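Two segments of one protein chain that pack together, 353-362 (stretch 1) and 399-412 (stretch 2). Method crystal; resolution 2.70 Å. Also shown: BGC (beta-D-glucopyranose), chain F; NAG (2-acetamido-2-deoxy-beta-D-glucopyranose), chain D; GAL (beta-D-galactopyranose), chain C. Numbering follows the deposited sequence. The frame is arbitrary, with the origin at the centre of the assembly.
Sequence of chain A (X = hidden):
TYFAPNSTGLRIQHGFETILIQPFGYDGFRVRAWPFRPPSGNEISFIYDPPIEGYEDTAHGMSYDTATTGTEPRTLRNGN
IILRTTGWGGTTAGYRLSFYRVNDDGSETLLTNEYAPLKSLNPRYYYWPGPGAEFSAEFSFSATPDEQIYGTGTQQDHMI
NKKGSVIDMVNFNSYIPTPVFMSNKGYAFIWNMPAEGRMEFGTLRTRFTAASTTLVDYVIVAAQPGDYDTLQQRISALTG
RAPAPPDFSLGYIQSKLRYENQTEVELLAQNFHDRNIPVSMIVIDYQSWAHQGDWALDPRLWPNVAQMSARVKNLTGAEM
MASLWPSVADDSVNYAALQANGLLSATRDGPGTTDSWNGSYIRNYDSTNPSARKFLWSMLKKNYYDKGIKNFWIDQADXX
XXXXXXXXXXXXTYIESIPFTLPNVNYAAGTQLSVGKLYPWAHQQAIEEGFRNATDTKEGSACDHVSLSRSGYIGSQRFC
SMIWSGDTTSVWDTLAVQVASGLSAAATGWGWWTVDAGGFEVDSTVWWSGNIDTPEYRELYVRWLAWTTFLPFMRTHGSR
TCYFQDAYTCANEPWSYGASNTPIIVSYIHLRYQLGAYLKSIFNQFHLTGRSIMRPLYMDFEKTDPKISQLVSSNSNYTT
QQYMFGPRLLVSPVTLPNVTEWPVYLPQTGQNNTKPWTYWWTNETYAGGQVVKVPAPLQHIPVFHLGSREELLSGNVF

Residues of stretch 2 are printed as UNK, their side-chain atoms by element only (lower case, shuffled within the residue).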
# COMPACT_ATOMS: atom_id res chain seq x y z
N THR A 353 11.42 -17.86 0.50
CA THR A 353 12.87 -17.80 0.31
C THR A 353 13.33 -16.35 0.19
O THR A 353 12.67 -15.52 -0.43
CB THR A 353 13.27 -18.58 -0.94
OG1 THR A 353 12.41 -18.22 -2.03
CG2 THR A 353 13.16 -20.08 -0.68
N THR A 354 14.49 -16.07 0.79
CA THR A 354 15.01 -14.71 0.84
C THR A 354 16.16 -14.46 -0.12
O THR A 354 16.37 -13.31 -0.52
CB THR A 354 15.47 -14.38 2.27
OG1 THR A 354 16.39 -15.39 2.72
CG2 THR A 354 14.28 -14.33 3.21
N ASP A 355 16.90 -15.50 -0.51
CA ASP A 355 17.99 -15.36 -1.47
C ASP A 355 18.41 -16.73 -1.97
O ASP A 355 17.66 -17.70 -1.82
CB ASP A 355 19.19 -14.63 -0.84
CG ASP A 355 20.00 -13.85 -1.86
OD1 ASP A 355 20.03 -14.25 -3.04
OD2 ASP A 355 20.63 -12.84 -1.47
N SER A 356 19.59 -16.83 -2.57
CA SER A 356 20.12 -18.10 -3.04
C SER A 356 21.63 -18.13 -2.82
O SER A 356 22.28 -17.09 -2.72
CB SER A 356 19.81 -18.34 -4.53
OG SER A 356 20.45 -17.38 -5.35
N TRP A 357 22.16 -19.34 -2.75
CA TRP A 357 23.59 -19.59 -2.61
C TRP A 357 23.82 -21.09 -2.74
O TRP A 357 22.98 -21.89 -2.33
CB TRP A 357 24.14 -19.07 -1.28
CG TRP A 357 25.61 -19.32 -1.14
CD1 TRP A 357 26.22 -20.23 -0.33
CD2 TRP A 357 26.66 -18.65 -1.85
NE1 TRP A 357 27.58 -20.17 -0.48
CE2 TRP A 357 27.88 -19.20 -1.41
CE3 TRP A 357 26.69 -17.63 -2.81
CZ2 TRP A 357 29.11 -18.78 -1.90
CZ3 TRP A 357 27.92 -17.21 -3.29
CH2 TRP A 357 29.11 -17.78 -2.84
N ASN A 358 24.97 -21.45 -3.31
CA ASN A 358 25.37 -22.85 -3.44
C ASN A 358 24.35 -23.65 -4.26
O ASN A 358 24.11 -24.83 -4.00
CB ASN A 358 25.59 -23.48 -2.05
CG ASN A 358 26.27 -24.83 -2.11
OD1 ASN A 358 25.66 -25.85 -1.78
ND2 ASN A 358 27.53 -24.85 -2.53
N GLY A 359 23.74 -22.99 -5.24
CA GLY A 359 22.78 -23.64 -6.11
C GLY A 359 21.43 -23.92 -5.48
O GLY A 359 20.62 -24.63 -6.09
N SER A 360 21.16 -23.38 -4.30
CA SER A 360 19.90 -23.60 -3.60
C SER A 360 19.35 -22.27 -3.12
O SER A 360 20.11 -21.38 -2.73
CB SER A 360 20.09 -24.55 -2.41
OG SER A 360 20.73 -25.75 -2.80
N TYR A 361 18.03 -22.13 -3.15
CA TYR A 361 17.38 -20.97 -2.58
C TYR A 361 17.19 -21.17 -1.08
O TYR A 361 16.84 -22.27 -0.63
CB TYR A 361 16.04 -20.71 -3.27
CG TYR A 361 16.21 -20.25 -4.70
CD1 TYR A 361 16.25 -21.16 -5.75
CD2 TYR A 361 16.34 -18.90 -5.01
CE1 TYR A 361 16.41 -20.74 -7.06
CE2 TYR A 361 16.50 -18.47 -6.31
CZ TYR A 361 16.54 -19.40 -7.33
OH TYR A 361 16.70 -18.98 -8.63
N ILE A 362 17.44 -20.12 -0.31
CA ILE A 362 17.63 -20.23 1.13
C ILE A 362 16.74 -19.23 1.86
O ILE A 362 16.10 -18.37 1.25
CB ILE A 362 19.11 -20.02 1.53
CG1 ILE A 362 19.67 -18.76 0.87
CG2 ILE A 362 19.93 -21.23 1.13
CD1 ILE A 362 19.53 -17.49 1.70
N UNK A 399 21.61 -8.54 6.19
CA UNK A 399 20.18 -8.46 6.41
C UNK A 399 19.42 -8.35 5.10
O UNK A 399 19.87 -7.73 4.13
N UNK A 400 18.22 -8.93 5.08
CA UNK A 400 17.40 -8.95 3.88
C UNK A 400 17.82 -10.02 2.90
O UNK A 400 17.45 -11.19 3.06
N UNK A 401 18.60 -9.64 1.90
CA UNK A 401 19.20 -10.60 0.98
C UNK A 401 20.40 -11.26 1.67
O UNK A 401 20.63 -11.08 2.87
c UNK A 401 19.59 -9.92 -0.33
N UNK A 402 21.18 -12.02 0.92
CA UNK A 402 22.32 -12.74 1.49
C UNK A 402 23.61 -11.96 1.23
O UNK A 402 24.49 -12.37 0.47
c UNK A 402 23.35 -15.11 1.65
c UNK A 402 23.12 -16.54 1.19
c UNK A 402 22.39 -14.16 0.93
c UNK A 402 23.21 -15.00 3.16
N UNK A 403 23.70 -10.79 1.86
CA UNK A 403 24.95 -10.07 1.97
C UNK A 403 25.29 -9.12 0.83
O UNK A 403 26.25 -8.35 0.96
N UNK A 404 24.55 -9.15 -0.27
CA UNK A 404 24.85 -8.33 -1.43
C UNK A 404 23.69 -7.40 -1.75
O UNK A 404 22.57 -7.57 -1.27
o UNK A 404 27.79 -8.40 -2.72
o UNK A 404 28.62 -10.31 -2.03
c UNK A 404 27.66 -9.60 -2.39
c UNK A 404 26.28 -10.22 -2.42
c UNK A 404 25.18 -9.19 -2.65
N UNK A 405 23.98 -6.39 -2.57
CA UNK A 405 22.99 -5.43 -3.03
C UNK A 405 22.18 -5.94 -4.21
O UNK A 405 21.41 -5.17 -4.80
c UNK A 405 23.66 -4.11 -3.39
N UNK A 406 22.34 -7.21 -4.57
CA UNK A 406 21.58 -7.84 -5.63
C UNK A 406 21.03 -9.17 -5.14
O UNK A 406 21.60 -9.80 -4.24
c UNK A 406 24.91 -7.78 -6.46
c UNK A 406 26.17 -8.28 -6.20
c UNK A 406 26.35 -9.64 -6.06
o UNK A 406 27.60 -10.15 -5.80
c UNK A 406 25.27 -10.50 -6.19
c UNK A 406 23.81 -8.62 -6.60
c UNK A 406 22.44 -8.06 -6.89
c UNK A 406 24.02 -9.99 -6.45
N UNK A 407 19.92 -9.59 -5.72
CA UNK A 407 19.32 -10.87 -5.38
C UNK A 407 19.91 -11.98 -6.24
O UNK A 407 20.67 -11.74 -7.18
c UNK A 407 17.05 -10.39 -4.29
c UNK A 407 17.07 -11.46 -3.21
c UNK A 407 17.80 -10.81 -5.54
o UNK A 407 16.68 -11.16 -2.06
o UNK A 407 17.48 -12.61 -3.50
N UNK A 408 19.56 -13.22 -5.88
CA UNK A 408 20.00 -14.41 -6.61
C UNK A 408 21.52 -14.57 -6.54
O UNK A 408 22.19 -14.78 -7.55
n UNK A 408 17.54 -13.09 -8.63
c UNK A 408 19.50 -14.39 -8.06
c UNK A 408 18.00 -14.25 -8.16
o UNK A 408 17.25 -15.16 -7.81
N UNK A 409 22.05 -14.44 -5.33
CA UNK A 409 23.48 -14.58 -5.11
C UNK A 409 23.95 -15.97 -5.54
O UNK A 409 23.20 -16.95 -5.51
n UNK A 409 25.69 -14.07 -2.14
c UNK A 409 23.81 -14.33 -3.64
o UNK A 409 26.07 -13.99 -4.35
c UNK A 409 25.30 -14.12 -3.41
N UNK A 410 25.22 -16.04 -5.95
CA UNK A 410 25.80 -17.28 -6.41
C UNK A 410 25.50 -17.65 -7.84
O UNK A 410 26.12 -18.58 -8.37
N UNK A 411 24.57 -16.96 -8.49
CA UNK A 411 24.23 -17.25 -9.88
C UNK A 411 25.08 -16.38 -10.80
O UNK A 411 26.00 -15.68 -10.35
c UNK A 411 21.87 -18.01 -9.26
c UNK A 411 20.38 -17.89 -9.55
o UNK A 411 19.59 -17.61 -8.65
c UNK A 411 22.73 -17.06 -10.09
n UNK A 411 20.00 -18.10 -10.80
N UNK A 412 24.80 -16.42 -12.10
CA UNK A 412 25.60 -15.67 -13.06
C UNK A 412 25.49 -14.17 -12.80
O UNK A 412 24.51 -13.69 -12.22
o UNK A 412 23.88 -15.43 -14.76
c UNK A 412 25.15 -15.98 -14.49
C2 BGC F . 29.91 -13.12 -5.22
C3 BGC F . 29.08 -12.59 -4.09
C4 BGC F . 29.20 -13.53 -2.88
C5 BGC F . 30.64 -13.78 -2.56
C6 BGC F . 30.75 -14.81 -1.44
C1 BGC F . 31.32 -13.28 -4.71
O2 BGC F . 29.88 -12.21 -6.34
O3 BGC F . 27.76 -12.51 -4.50
O4 BGC F . 28.58 -12.93 -1.76
O5 BGC F . 31.31 -14.29 -3.70
O6 BGC F . 32.05 -15.35 -1.41
C1 NAG D . 28.05 -26.21 -2.31
C2 NAG D . 28.74 -26.86 -3.50
C3 NAG D . 29.44 -28.13 -3.19
C4 NAG D . 30.15 -28.10 -1.85
C5 NAG D . 29.23 -27.57 -0.79
C6 NAG D . 29.94 -27.54 0.55
C7 NAG D . 27.48 -26.16 -5.51
C8 NAG D . 26.42 -26.45 -6.54
N2 NAG D . 27.75 -27.11 -4.49
O3 NAG D . 30.35 -28.43 -4.23
O4 NAG D . 30.56 -29.40 -1.51
O5 NAG D . 28.85 -26.26 -1.16
O6 NAG D . 29.44 -26.47 1.33
O7 NAG D . 28.11 -25.12 -5.55
C1 GAL C . 31.69 -15.57 -11.83
C2 GAL C . 31.72 -16.86 -12.62
C3 GAL C . 30.54 -17.59 -12.76
C4 GAL C . 29.77 -17.60 -11.46
C5 GAL C . 29.77 -16.25 -10.78
C6 GAL C . 29.06 -16.36 -9.45
O2 GAL C . 32.34 -16.64 -13.87
O3 GAL C . 30.84 -18.83 -13.36
O4 GAL C . 30.34 -18.55 -10.58
O5 GAL C . 31.09 -15.81 -10.58
O6 GAL C . 29.13 -15.13 -8.76
O HOH W 1 18.67 -13.83 2.84

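Position 399 has no side-chain atoms and lies out of reach of stretch 1. Its backbone angles, 109/147, would jam a CB against the preceding carbonyl. It is G399.

Position 400 is also bare, with positive phi. Its carbonyl O lies 3.8 Å from T354 CB. This is G400.

Position 401 carries one carbon. That CB is 3.3 Å from D355 OD2. It is A401.

Position 402 has four carbons, forked at the second. One branch carbon lies 3.7 Å from both W357 CB and I362 CD1, so the branch end packs against apolar atoms of both residues. Its backbone N donates to D355 OD2 at 2.6 Å. The fork identifies leucine, L402.

Position 403 has no side chain and a phi of 87°, which favours glycine: G403.

Position 404 has three carbons, the third carrying two oxygens. It makes no contact with stretch 1. This is E404, and its OE2 accepts from BGC O4 at 2.6 Å.

Position 405 has one carbon, far from stretch 1: A405.

Position 406 has one carbon, then a six-carbon ring bearing one oxygen. Its side chain makes no close contact with stretch 1. It is Y406.

Position 407 again has three carbons, the third with two oxygens. One oxygen lies 2.7 Å from T354 O, the other 3.1 Å from D355 OD1, a close approach of like charges. It is E407.

Position 408 has two carbons, the second carrying one oxygen and one nitrogen. The oxygen lies at the edge of the Y361 ring, 3.7 Å from Y361 CE2. The nitrogen makes it an amide: asparagine, N408.

Position 409 also has two carbons, the second carrying one oxygen and one nitrogen. Its backbone N donates to D355 OD1 at 3.1 Å, and its backbone O accepts from S356 OG at 2.8 Å. It is N409. Its ND2 donates to BGC O4 at 3.1 Å.

Position 410 is bare. An ideal CB would sit 3.1 Å from W357 CE3, which is tight, and would jam against the preceding carbonyl. It is G410.

Position 411 has three carbons, the third with one oxygen and one nitrogen. The oxygen lies 3.2 Å from Y361 OH. It is Q411.

Position 412 has one carbon and one oxygen, and touches nothing on stretch 1. It is S412, which caps the following helix.

The contact centres on D355. Its two carboxylate oxygens accept separate backbone NH groups, from L402 and N409, and so tie two parts of the loop to one side chain. S356 adds a third hydrogen bond. L402 packs against W357 and I362 beside this polar centre.

Stretch 2 (399-412) GGALGEAYENNGQS
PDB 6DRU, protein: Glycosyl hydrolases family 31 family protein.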